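Local coordinates for protein putative thiol-disulfide oxidoreductase (Bacteroides vulgatus, PDB 4GRF) that probably acts as a thiol-disulfide oxidoreductase of the TlpA-like family, here represented by its thioredoxin domain alone, with glutathione covalently bound, at residues Cys41-Cys44 with Arg45-Pro49; Glu75-Lys78 with Lys79-Glu83; Tyr105-Gly109 with Phe110-Ile114; Leu132-Thr135 with Val136-Phe139. All blocks are in the same frame, centred on the assembly; numbering follows the deposited sequence. Where two conformers were deposited one is given.

Contact 1 (Cys41-Cys44 with Arg45-Pro49); sequences CSWC and RKETP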
loop_
_atom_site.group_PDB
_atom_site.type_symbol
_atom_site.label_atom_id
_atom_site.label_comp_id
_atom_site.label_asym_id
_atom_site.label_seq_id
_atom_site.Cartn_x
_atom_site.Cartn_y
_atom_site.Cartn_z
ATOM N N CYS A 41 6.094 0.253 -12.895
ATOM C CA CYS A 41 6.157 1.615 -12.376
ATOM C C CYS A 41 7.502 1.829 -11.684
ATOM O O CYS A 41 7.704 1.410 -10.523
ATOM C CB CYS A 41 5.001 1.824 -11.399
ATOM S SG CYS A 41 5.070 3.375 -10.497
ATOM N N SER A 42 8.439 2.469 -12.383
ATOM C CA SER A 42 9.813 2.625 -11.892
ATOM C C SER A 42 9.871 3.352 -10.558
ATOM O O SER A 42 10.523 2.927 -9.619
ATOM C CB SER A 42 10.645 3.417 -12.896
ATOM O OG SER A 42 11.108 2.588 -13.932
ATOM N N TRP A 43 9.184 4.473 -10.491
ATOM C CA TRP A 43 9.210 5.275 -9.296
ATOM C C TRP A 43 8.617 4.519 -8.111
ATOM O O TRP A 43 9.076 4.673 -6.981
ATOM C CB TRP A 43 8.423 6.565 -9.514
ATOM C CG TRP A 43 9.086 7.582 -8.818
ATOM C CD1 TRP A 43 8.805 8.058 -7.570
ATOM C CD2 TRP A 43 10.291 8.209 -9.238
ATOM N NE1 TRP A 43 9.745 8.998 -7.213
ATOM C CE2 TRP A 43 10.670 9.105 -8.223
ATOM C CE3 TRP A 43 11.071 8.124 -10.396
ATOM C CZ2 TRP A 43 11.800 9.912 -8.328
ATOM C CZ3 TRP A 43 12.188 8.919 -10.497
ATOM C CH2 TRP A 43 12.545 9.802 -9.469
ATOM N N CYS A 44 7.599 3.710 -8.367
ATOM C CA CYS A 44 7.034 2.839 -7.306
ATOM C C CYS A 44 8.122 1.931 -6.722
ATOM O O CYS A 44 8.271 1.801 -5.503
ATOM C CB CYS A 44 5.895 1.958 -7.867
ATOM S SG CYS A 44 4.463 2.825 -8.590
ATOM N N ARG A 45 8.907 1.323 -7.600
ATOM C CA ARG A 45 9.906 0.367 -7.191
ATOM C C ARG A 45 10.990 1.100 -6.412
ATOM O O ARG A 45 11.551 0.568 -5.447
ATOM C CB ARG A 45 10.542 -0.301 -8.412
ATOM C CG ARG A 45 9.556 -0.782 -9.472
ATOM C CD ARG A 45 8.910 -2.125 -9.143
ATOM N NE ARG A 45 9.909 -3.173 -8.895
ATOM C CZ ARG A 45 10.388 -4.016 -9.810
ATOM N NH1 ARG A 45 9.955 -4.003 -11.050
ATOM N NH2 ARG A 45 11.308 -4.889 -9.469
ATOM N N LYS A 46 11.307 2.319 -6.845
ATOM C CA LYS A 46 12.358 3.099 -6.187
ATOM C C LYS A 46 11.996 3.545 -4.779
ATOM O O LYS A 46 12.864 3.974 -4.021
ATOM C CB LYS A 46 12.755 4.312 -7.021
ATOM C CG LYS A 46 13.545 3.949 -8.267
ATOM C CD LYS A 46 13.768 5.152 -9.168
ATOM C CE LYS A 46 14.838 6.058 -8.583
ATOM N NZ LYS A 46 15.312 7.082 -9.553
ATOM N N GLU A 47 10.735 3.426 -4.393
ATOM C CA GLU A 47 10.348 3.785 -3.037
ATOM C C GLU A 47 10.648 2.645 -2.032
ATOM O O GLU A 47 10.558 2.825 -0.815
ATOM C CB GLU A 47 8.845 4.112 -2.982
ATOM C CG GLU A 47 8.434 5.380 -3.707
ATOM C CD GLU A 47 9.126 6.613 -3.173
ATOM O OE1 GLU A 47 9.294 6.711 -1.939
ATOM O OE2 GLU A 47 9.484 7.485 -3.984
ATOM N N THR A 48 10.981 1.478 -2.558
ATOM C CA THR A 48 11.182 0.264 -1.760
ATOM C C THR A 48 12.070 0.464 -0.508
ATOM O O THR A 48 11.667 0.098 0.592
ATOM C CB THR A 48 11.696 -0.889 -2.644
ATOM O OG1 THR A 48 10.672 -1.240 -3.573
ATOM C CG2 THR A 48 12.003 -2.123 -1.796
ATOM N N PRO A 49 13.284 1.002 -0.676
ATOM C CA PRO A 49 14.158 1.190 0.497
ATOM C C PRO A 49 13.514 2.067 1.577
ATOM O O PRO A 49 13.633 1.758 2.763
ATOM C CB PRO A 49 15.398 1.904 -0.063
ATOM C CG PRO A 49 15.290 1.836 -1.545
ATOM C CD PRO A 49 13.865 1.546 -1.917
#
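The backbone N-H groups of Arg45 and Lys46 bond to Cys41 O and Ser42 O to form a short helix with Cys41 at its N-cap. Glu47 N turns instead to Cys44 O at 3.2 Å, standing 64° out of the carbonyl plane; its bond to Trp43 O is weak. Beyond this, Thr48 N and Thr48 OG1 reach Arg45 O from the same face, the hydroxyl at 2.7 Å.

The SG atoms of Cys41 and Cys44 are joined as a disulfide of 2.1 Å. The indole of Trp43 meets two side chains from the next turn. Lys46 CD lies over one ring face near the rim, 4.1 Å above the plane, and Lys46 NZ comes to 3.7 Å from Trp43 CZ3. Glu47 OE2 approaches obliquely, 3.6 Å from Trp43 NE1, with the carboxylate turned 39° from the ring. Glu47 OE1 takes the N-H of Gly129. Replacing Glu47 by alanine is likely to leave the Gly129 N-H without this acceptor and take the carboxylate from beside Trp43 NE1.

Arg45 leaves the helix beside its own backbone N (chi1 -46°), which sets CG 3.1 Å from Cys41 O. Bends at chi2 and chi3 then carry the guanidinium away to Asp84, Glu83 and Ala39 O.

The C-x-x-C motif thus opens the helix as in thioredoxins. Arg45 faces helix 74-84, Glu47 OE1 reaches the first turn of helix 129-140 through Gly129 N, and Phe110, in the loop before strand 112-116, touches Cys41.

Contact 2 (Glu75-Lys78 with Lys79-Glu83); sequences EDWK and KAIEE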
loop_
_atom_site.group_PDB
_atom_site.type_symbol
_atom_site.label_atom_id
_atom_site.label_comp_id
_atom_site.label_asym_id
_atom_site.label_seq_id
_atom_site.Cartn_x
_atom_site.Cartn_y
_atom_site.Cartn_z
ATOM N N GLU A 75 2.943 -13.159 -12.885
ATOM C CA GLU A 75 4.375 -13.422 -12.948
ATOM C C GLU A 75 5.191 -12.143 -12.775
ATOM O O GLU A 75 6.205 -12.144 -12.097
ATOM C CB GLU A 75 4.740 -14.102 -14.275
ATOM C CG GLU A 75 4.103 -13.474 -15.505
ATOM C CD GLU A 75 4.259 -14.333 -16.749
ATOM O OE1 GLU A 75 3.255 -14.945 -17.183
ATOM O OE2 GLU A 75 5.385 -14.404 -17.289
ATOM N N ASP A 76 4.736 -11.055 -13.406
ATOM C CA ASP A 76 5.431 -9.765 -13.330
ATOM C C ASP A 76 5.433 -9.228 -11.896
ATOM O O ASP A 76 6.444 -8.699 -11.412
ATOM C CB ASP A 76 4.783 -8.707 -14.236
ATOM C CG ASP A 76 4.927 -8.999 -15.716
ATOM O OD1 ASP A 76 5.819 -9.773 -16.110
ATOM O OD2 ASP A 76 4.133 -8.414 -16.486
ATOM N N TRP A 77 4.284 -9.359 -11.241
ATOM C CA TRP A 77 4.107 -8.965 -9.845
ATOM C C TRP A 77 5.062 -9.720 -8.916
ATOM O O TRP A 77 5.788 -9.117 -8.118
ATOM C CB TRP A 77 2.654 -9.222 -9.471
ATOM C CG TRP A 77 2.277 -9.024 -8.061
ATOM C CD1 TRP A 77 2.356 -7.854 -7.345
ATOM C CD2 TRP A 77 1.708 -10.004 -7.169
ATOM N NE1 TRP A 77 1.887 -8.054 -6.075
ATOM C CE2 TRP A 77 1.475 -9.357 -5.938
ATOM C CE3 TRP A 77 1.364 -11.356 -7.294
ATOM C CZ2 TRP A 77 0.936 -10.019 -4.835
ATOM C CZ3 TRP A 77 0.813 -12.014 -6.189
ATOM C CH2 TRP A 77 0.615 -11.341 -4.976
ATOM N N LYS A 78 5.094 -11.044 -9.033
ATOM C CA LYS A 78 5.955 -11.853 -8.183
ATOM C C LYS A 78 7.440 -11.594 -8.440
ATOM O O LYS A 78 8.251 -11.503 -7.493
ATOM C CB LYS A 78 5.592 -13.344 -8.346
ATOM C CG LYS A 78 4.254 -13.664 -7.699
ATOM C CD LYS A 78 3.864 -15.133 -7.738
ATOM C CE LYS A 78 3.707 -15.645 -9.159
ATOM N NZ LYS A 78 3.110 -17.009 -9.171
ATOM N N LYS A 79 7.800 -11.429 -9.702
ATOM C CA LYS A 79 9.184 -11.140 -10.037
ATOM C C LYS A 79 9.611 -9.823 -9.409
ATOM O O LYS A 79 10.729 -9.707 -8.944
ATOM C CB LYS A 79 9.401 -11.089 -11.544
ATOM C CG LYS A 79 9.357 -12.451 -12.217
ATOM C CD LYS A 79 9.403 -12.340 -13.740
ATOM C CE LYS A 79 9.565 -13.713 -14.388
ATOM N NZ LYS A 79 9.251 -13.735 -15.847
ATOM N N ALA A 80 8.723 -8.829 -9.387
ATOM C CA ALA A 80 9.092 -7.531 -8.855
ATOM C C ALA A 80 9.316 -7.637 -7.355
ATOM O O ALA A 80 10.247 -7.043 -6.799
ATOM C CB ALA A 80 8.015 -6.488 -9.174
ATOM N N ILE A 81 8.446 -8.379 -6.681
ATOM C CA ILE A 81 8.522 -8.495 -5.240
ATOM C C ILE A 81 9.836 -9.182 -4.848
ATOM O O ILE A 81 10.541 -8.737 -3.932
ATOM C CB ILE A 81 7.316 -9.255 -4.686
ATOM C CG1 ILE A 81 6.077 -8.379 -4.813
ATOM C CG2 ILE A 81 7.552 -9.655 -3.249
ATOM C CD1 ILE A 81 4.785 -9.071 -4.434
ATOM N N GLU A 82 10.190 -10.219 -5.597
ATOM C CA GLU A 82 11.454 -10.912 -5.356
ATOM C C GLU A 82 12.659 -9.995 -5.621
ATOM O O GLU A 82 13.625 -10.018 -4.865
ATOM C CB GLU A 82 11.553 -12.167 -6.230
ATOM C CG GLU A 82 12.695 -13.097 -5.823
ATOM C CD GLU A 82 14.058 -12.640 -6.314
ATOM O OE1 GLU A 82 14.137 -12.060 -7.417
ATOM O OE2 GLU A 82 15.059 -12.893 -5.602
ATOM N N GLU A 83 12.624 -9.240 -6.716
ATOM C CA GLU A 83 13.703 -8.299 -7.043
ATOM C C GLU A 83 13.840 -7.197 -5.978
ATOM O O GLU A 83 14.954 -6.762 -5.623
ATOM C CB GLU A 83 13.460 -7.676 -8.417
ATOM C CG GLU A 83 13.624 -8.665 -9.574
ATOM C CD GLU A 83 13.164 -8.128 -10.915
ATOM O OE1 GLU A 83 12.417 -7.120 -10.977
ATOM O OE2 GLU A 83 13.541 -8.745 -11.929
#
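Trp77 and Ile81 lie side by side, one turn apart in helix 74-84, and point the same way. Ile81 CD1 sits over the indole face toward its rim, 3.8 Å from the centroid of the five-membered ring, in a CH-pi contact. Trp77 CG is anti to the backbone N (chi1 174°), and Ile81 CG1 runs beside its own backbone N, which brings the methyl to 3.5 Å from Trp77 NE1.

The four carbonyls from Glu75 to Lys78 are all used. Glu75 O accepts from Lys79 N, Asp76 O from Ala80 N, Trp77 O from Ile81 N and Lys78 O from Glu82 N. The last is the straightest, at 3.0 Å and 166°. Trp77 O also takes a weak second bond from Ala80 N.

Several of the charged ends pair outside the two segments. In one of the two conformers modelled for Glu75, its OE2 pairs with Arg73 and stands 4.2 Å from Lys79 NZ, beyond a salt bridge, although the two side chains run alongside each other. Asp76 OD1 also pairs with Arg73, and Lys78 NZ pairs with Glu74.

A serine in place of Trp77 would probably leave Ile81 CD1 without its ring face and open a gap against Leu17 and Leu92.

The helix belongs to the beta-alpha-beta unit of strands 63-69 and 89-92. Its buried side, formed by Trp77, Ala80 and Ile81, rests on Trp37 of strand 31-37 and on strand 89-92.

Contact 3 (Tyr105-Gly109 with Phe110-Ile114); sequences YCIVG and FPHII. With GSH (glutathione), chain H.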
loop_
_atom_site.group_PDB
_atom_site.type_symbol
_atom_site.label_atom_id
_atom_site.label_comp_id
_atom_site.label_asym_id
_atom_site.label_seq_id
_atom_site.Cartn_x
_atom_site.Cartn_y
_atom_site.Cartn_z
ATOM N N TYR A 105 -10.659 5.198 -5.206
ATOM C CA TYR A 105 -9.608 6.012 -4.598
ATOM C C TYR A 105 -9.230 7.203 -5.463
ATOM O O TYR A 105 -8.347 7.982 -5.100
ATOM C CB TYR A 105 -8.361 5.156 -4.304
ATOM C CG TYR A 105 -8.480 4.356 -3.024
ATOM C CD1 TYR A 105 -9.128 3.123 -3.005
ATOM C CD2 TYR A 105 -7.953 4.845 -1.823
ATOM C CE1 TYR A 105 -9.229 2.388 -1.835
ATOM C CE2 TYR A 105 -8.038 4.127 -0.648
ATOM C CZ TYR A 105 -8.687 2.913 -0.639
ATOM O OH TYR A 105 -8.774 2.223 0.527
ATOM N N CYS A 106 -9.927 7.330 -6.589
ATOM C CA CYS A 106 -9.663 8.345 -7.597
ATOM C C CYS A 106 -8.184 8.446 -7.945
ATOM O O CYS A 106 -7.584 9.525 -7.925
ATOM C CB CYS A 106 -10.153 9.710 -7.179
ATOM S SG CYS A 106 -9.847 10.856 -8.528
ATOM N N ILE A 107 -7.608 7.294 -8.267
ATOM C CA ILE A 107 -6.190 7.220 -8.554
ATOM C C ILE A 107 -5.947 7.543 -9.997
ATOM O O ILE A 107 -6.442 6.865 -10.901
ATOM C CB ILE A 107 -5.602 5.839 -8.247
ATOM C CG1 ILE A 107 -5.702 5.564 -6.742
ATOM C CG2 ILE A 107 -4.150 5.760 -8.682
ATOM C CD1 ILE A 107 -5.408 4.123 -6.358
ATOM N N VAL A 108 -5.168 8.596 -10.180
ATOM C CA VAL A 108 -4.843 9.124 -11.482
ATOM C C VAL A 108 -3.440 8.711 -11.905
ATOM O O VAL A 108 -3.183 8.430 -13.078
ATOM C CB VAL A 108 -4.924 10.663 -11.419
ATOM C CG1 VAL A 108 -4.496 11.287 -12.724
ATOM C CG2 VAL A 108 -6.336 11.098 -11.037
ATOM N N GLY A 109 -2.522 8.714 -10.950
ATOM C CA GLY A 109 -1.118 8.418 -11.253
ATOM C C GLY A 109 -0.472 7.563 -10.187
ATOM O O GLY A 109 -0.997 7.439 -9.082
ATOM N N PHE A 110 0.668 6.972 -10.532
ATOM C CA PHE A 110 1.427 6.096 -9.627
ATOM C C PHE A 110 2.852 6.605 -9.495
ATOM O O PHE A 110 3.375 7.218 -10.420
ATOM C CB PHE A 110 1.475 4.675 -10.173
ATOM C CG PHE A 110 0.134 4.040 -10.326
ATOM C CD1 PHE A 110 -0.681 4.378 -11.390
ATOM C CD2 PHE A 110 -0.314 3.091 -9.421
ATOM C CE1 PHE A 110 -1.930 3.793 -11.542
ATOM C CE2 PHE A 110 -1.553 2.495 -9.575
ATOM C CZ PHE A 110 -2.363 2.846 -10.639
ATOM N N PRO A 111 3.494 6.361 -8.342
ATOM C CA PRO A 111 2.982 5.671 -7.178
ATOM C C PRO A 111 1.841 6.456 -6.513
ATOM O O PRO A 111 1.743 7.665 -6.674
ATOM C CB PRO A 111 4.199 5.631 -6.238
ATOM C CG PRO A 111 5.000 6.824 -6.606
ATOM C CD PRO A 111 4.806 6.989 -8.084
ATOM N N HIS A 112 0.991 5.728 -5.803
ATOM C CA HIS A 112 -0.036 6.310 -4.980
ATOM C C HIS A 112 0.115 5.693 -3.587
ATOM O O HIS A 112 -0.186 4.498 -3.374
ATOM C CB HIS A 112 -1.416 6.038 -5.527
ATOM C CG HIS A 112 -2.470 6.835 -4.860
ATOM N ND1 HIS A 112 -2.578 8.197 -5.031
ATOM C CD2 HIS A 112 -3.459 6.482 -4.011
ATOM C CE1 HIS A 112 -3.586 8.647 -4.311
ATOM N NE2 HIS A 112 -4.143 7.625 -3.689
ATOM N N ILE A 113 0.657 6.492 -2.670
ATOM C CA ILE A 113 0.945 5.991 -1.329
ATOM C C ILE A 113 0.270 6.878 -0.285
ATOM O O ILE A 113 0.534 8.087 -0.206
ATOM C CB ILE A 113 2.453 5.950 -1.061
ATOM C CG1 ILE A 113 3.168 5.191 -2.175
ATOM C CG2 ILE A 113 2.722 5.308 0.291
ATOM C CD1 ILE A 113 4.680 5.150 -2.022
ATOM N N ILE A 114 -0.599 6.266 0.503
ATOM C CA ILE A 114 -1.392 6.973 1.491
ATOM C C ILE A 114 -1.239 6.303 2.861
ATOM O O ILE A 114 -0.818 5.164 2.947
ATOM C CB ILE A 114 -2.880 7.008 1.116
ATOM C CG1 ILE A 114 -3.451 5.583 1.007
ATOM C CG2 ILE A 114 -3.072 7.749 -0.207
ATOM C CD1 ILE A 114 -4.941 5.535 0.773
HETATM N N1 GSH H . -16.946 11.219 -1.907
HETATM C CA1 GSH H . -16.213 11.745 -3.090
HETATM C C1 GSH H . -17.142 12.383 -4.088
HETATM O O11 GSH H . -16.863 13.520 -4.527
HETATM O O12 GSH H . -18.163 11.751 -4.447
HETATM C CB1 GSH H . -15.431 10.599 -3.729
HETATM C CG1 GSH H . -14.952 10.948 -5.136
HETATM C CD1 GSH H . -13.636 11.698 -5.092
HETATM O OE1 GSH H . -13.037 11.908 -4.047
HETATM N N2 GSH H . -13.156 12.104 -6.266
HETATM C CA2 GSH H . -11.876 12.770 -6.348
HETATM C C2 GSH H . -11.845 14.032 -5.538
HETATM O O2 GSH H . -12.725 14.873 -5.648
HETATM C CB2 GSH H . -11.528 13.085 -7.803
HETATM S SG2 GSH H . -11.698 11.651 -8.885
HETATM N N3 GSH H . -10.798 14.138 -4.729
HETATM C CA3 GSH H . -10.529 15.287 -3.889
HETATM C C3 GSH H . -9.103 15.237 -3.370
HETATM O O31 GSH H . -8.723 16.138 -2.599
HETATM O O32 GSH H . -8.350 14.295 -3.723
HETATM O O HOH W 1 -6.566 7.830 -2.813
#
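Ile107 fills the bend between Phe110 and His112, and its two branches serve different rings. From CB, the CG1 branch lies beside the backbone N (chi1 -64°) and passes over one face of the imidazole. CG1 is 4.0 Å from the centroid of the His112 ring in a CH-pi contact. CD1, at the tip, stays near the same ring, 3.9 Å from His112 CD2. The other branch, CG2, lies over the face of Phe110, 4.2 Å from its ring centroid and toward the rim. One isoleucine thus touches a face of each ring.

No direct hydrogen bond crosses between the two segments. Water 1 bridges them instead. It donates to Tyr105 O at 2.9 Å and meets NE2 of the buried His112 at 2.6 Å. Ile114 CD1 touches the Tyr105 ring at CE2, 3.7 Å away, the two side chains crossing at about a right angle. Tyr105 OH bonds to Pro10 O.

Cys106 follows helix 95-104 and closes it in a Schellman motif with positive phi. Cys106 was modelled in two conformers; in one, SG is anti to the backbone N and bonds covalently to glutathione SG2 at 2.0 Å. Glutathione is also hydrogen-bonded to Ser2 O.

The peptide bond before Pro111 is cis, and Pro111 packs on Trp43 and Cys44. A cis-proline facing the C-x-x-C motif, just before a strand of the sheet, is a hallmark of the thioredoxin fold. The glutathione-bearing Cys106 lies outside that motif.

Contact 4 (Leu132-Thr135 with Val136-Phe139); sequences LYNT and VEKF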
loop_
_atom_site.group_PDB
_atom_site.type_symbol
_atom_site.label_atom_id
_atom_site.label_comp_id
_atom_site.label_asym_id
_atom_site.label_seq_id
_atom_site.Cartn_x
_atom_site.Cartn_y
_atom_site.Cartn_z
ATOM N N LEU A 132 7.948 9.940 3.776
ATOM C CA LEU A 132 7.190 8.757 4.100
ATOM C C LEU A 132 7.508 8.255 5.532
ATOM O O LEU A 132 6.612 8.110 6.392
ATOM C CB LEU A 132 7.515 7.754 3.013
ATOM C CG LEU A 132 6.677 6.530 2.859
ATOM C CD1 LEU A 132 6.755 6.084 1.415
ATOM C CD2 LEU A 132 7.241 5.511 3.831
ATOM N N TYR A 133 8.786 8.022 5.811
ATOM C CA TYR A 133 9.229 7.660 7.149
ATOM C C TYR A 133 8.795 8.705 8.187
ATOM O O TYR A 133 8.226 8.374 9.235
ATOM C CB TYR A 133 10.757 7.540 7.155
ATOM C CG TYR A 133 11.309 7.058 8.463
ATOM C CD1 TYR A 133 11.515 7.952 9.517
ATOM C CD2 TYR A 133 11.621 5.726 8.660
ATOM C CE1 TYR A 133 12.009 7.524 10.722
ATOM C CE2 TYR A 133 12.125 5.285 9.867
ATOM C CZ TYR A 133 12.319 6.185 10.887
ATOM O OH TYR A 133 12.821 5.751 12.077
ATOM N N ASN A 134 9.089 9.967 7.916
ATOM C CA ASN A 134 8.797 11.021 8.896
ATOM C C ASN A 134 7.307 11.146 9.179
ATOM O O ASN A 134 6.916 11.366 10.324
ATOM C CB ASN A 134 9.386 12.361 8.457
ATOM C CG ASN A 134 10.890 12.291 8.274
ATOM O OD1 ASN A 134 11.561 11.412 8.832
ATOM N ND2 ASN A 134 11.422 13.189 7.470
ATOM N N THR A 135 6.474 10.947 8.156
ATOM C CA THR A 135 5.031 11.028 8.339
ATOM C C THR A 135 4.517 9.869 9.174
ATOM O O THR A 135 3.713 10.054 10.103
ATOM C CB THR A 135 4.284 11.095 6.985
ATOM O OG1 THR A 135 4.683 12.281 6.298
ATOM C CG2 THR A 135 2.768 11.123 7.205
ATOM N N VAL A 136 5.006 8.661 8.904
ATOM C CA VAL A 136 4.582 7.532 9.696
ATOM C C VAL A 136 5.034 7.710 11.139
ATOM O O VAL A 136 4.287 7.428 12.066
ATOM C CB VAL A 136 5.099 6.192 9.121
ATOM C CG1 VAL A 136 4.848 5.053 10.088
ATOM C CG2 VAL A 136 4.433 5.924 7.771
ATOM N N GLU A 137 6.259 8.178 11.334
ATOM C CA GLU A 137 6.781 8.385 12.688
ATOM C C GLU A 137 5.863 9.316 13.487
ATOM O O GLU A 137 5.515 9.038 14.648
ATOM C CB GLU A 137 8.174 8.993 12.599
ATOM C CG GLU A 137 8.861 9.175 13.937
ATOM C CD GLU A 137 10.264 9.726 13.767
ATOM O OE1 GLU A 137 10.506 10.434 12.769
ATOM O OE2 GLU A 137 11.117 9.446 14.620
ATOM N N LYS A 138 5.478 10.408 12.843
ATOM C CA LYS A 138 4.584 11.404 13.427
ATOM C C LYS A 138 3.269 10.825 13.935
ATOM O O LYS A 138 2.807 11.164 15.023
ATOM C CB LYS A 138 4.327 12.506 12.398
ATOM C CG LYS A 138 3.207 13.479 12.724
ATOM C CD LYS A 138 2.958 14.402 11.532
ATOM C CE LYS A 138 1.975 15.522 11.849
ATOM N NZ LYS A 138 0.601 15.031 12.151
ATOM N N PHE A 139 2.668 9.929 13.164
ATOM C CA PHE A 139 1.371 9.379 13.526
ATOM C C PHE A 139 1.511 8.198 14.480
ATOM O O PHE A 139 0.731 8.039 15.403
ATOM C CB PHE A 139 0.594 8.960 12.268
ATOM C CG PHE A 139 -0.073 10.095 11.568
ATOM C CD1 PHE A 139 -1.330 10.522 11.974
ATOM C CD2 PHE A 139 0.528 10.721 10.502
ATOM C CE1 PHE A 139 -1.956 11.576 11.336
ATOM C CE2 PHE A 139 -0.093 11.777 9.855
ATOM C CZ PHE A 139 -1.345 12.196 10.267
HETATM O O HOH W 2 8.600 12.654 12.151
#
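Thr135 and Phe139 run side by side along helix 129-140, with the Thr135 methyl CG2 4.0 Å from Phe139 CE2. Thr135 O lies in the plane of the Phe139 ring at its edge, 3.3 Å from CD2, and also accepts the N-H of Phe139. With CG2 anti to the backbone N, OG1 falls beside that nitrogen (chi1 -62°) and bonds back to Asp131 O. On the buried flank Val136 CG2 packs 3.4 Å from Leu132 O, which takes the N-H of Val136.

The other side is looser. Glu137 reaches out extended and runs obliquely past the Tyr133 side chain, its OE1 3.9 Å from Tyr133 CE1 and its carboxylate turned 75° from the ring plane. Water 2 donates to both Asn134 O and Glu137 OE1, at 2.8 Å and 3.0 Å. Asn134 O therefore serves this water as well as Lys138 N. Asn134 and Lys138 are exposed here.

These are i to i+4 contacts of an amphipathic helix, the C-terminal helix of the thioredoxin fold. Leu132 and Val136 press on strand 31-37. Thr135 and Phe139 cover strand 122-124, Phe139 reaching Leu115 too, while Tyr133 and Glu137 lean on helix 48-58.

In the fold
The four contacts follow one another along the chain. Three lie on helices around the five-stranded mixed sheet of the thioredoxin fold, and contact 3 leads into one of its strands. Contact 1 is the hub. Its centre lies about 13 Å from that of contact 2, about 14 Å from contact 3 and about 18 Å from contact 4, and it touches all three. Arg45 ties it to helix 74-84, its cysteines pack on Phe110 and Pro111, and Glu47 touches Leu132. Contacts 2 and 4 sit on opposite sides of the chain's centre, about 27 Å apart between centres. Contact 3 meets contact 4 through Ile113 and Leu132. The C-x-x-C disulfide is held amid several elements of the domain.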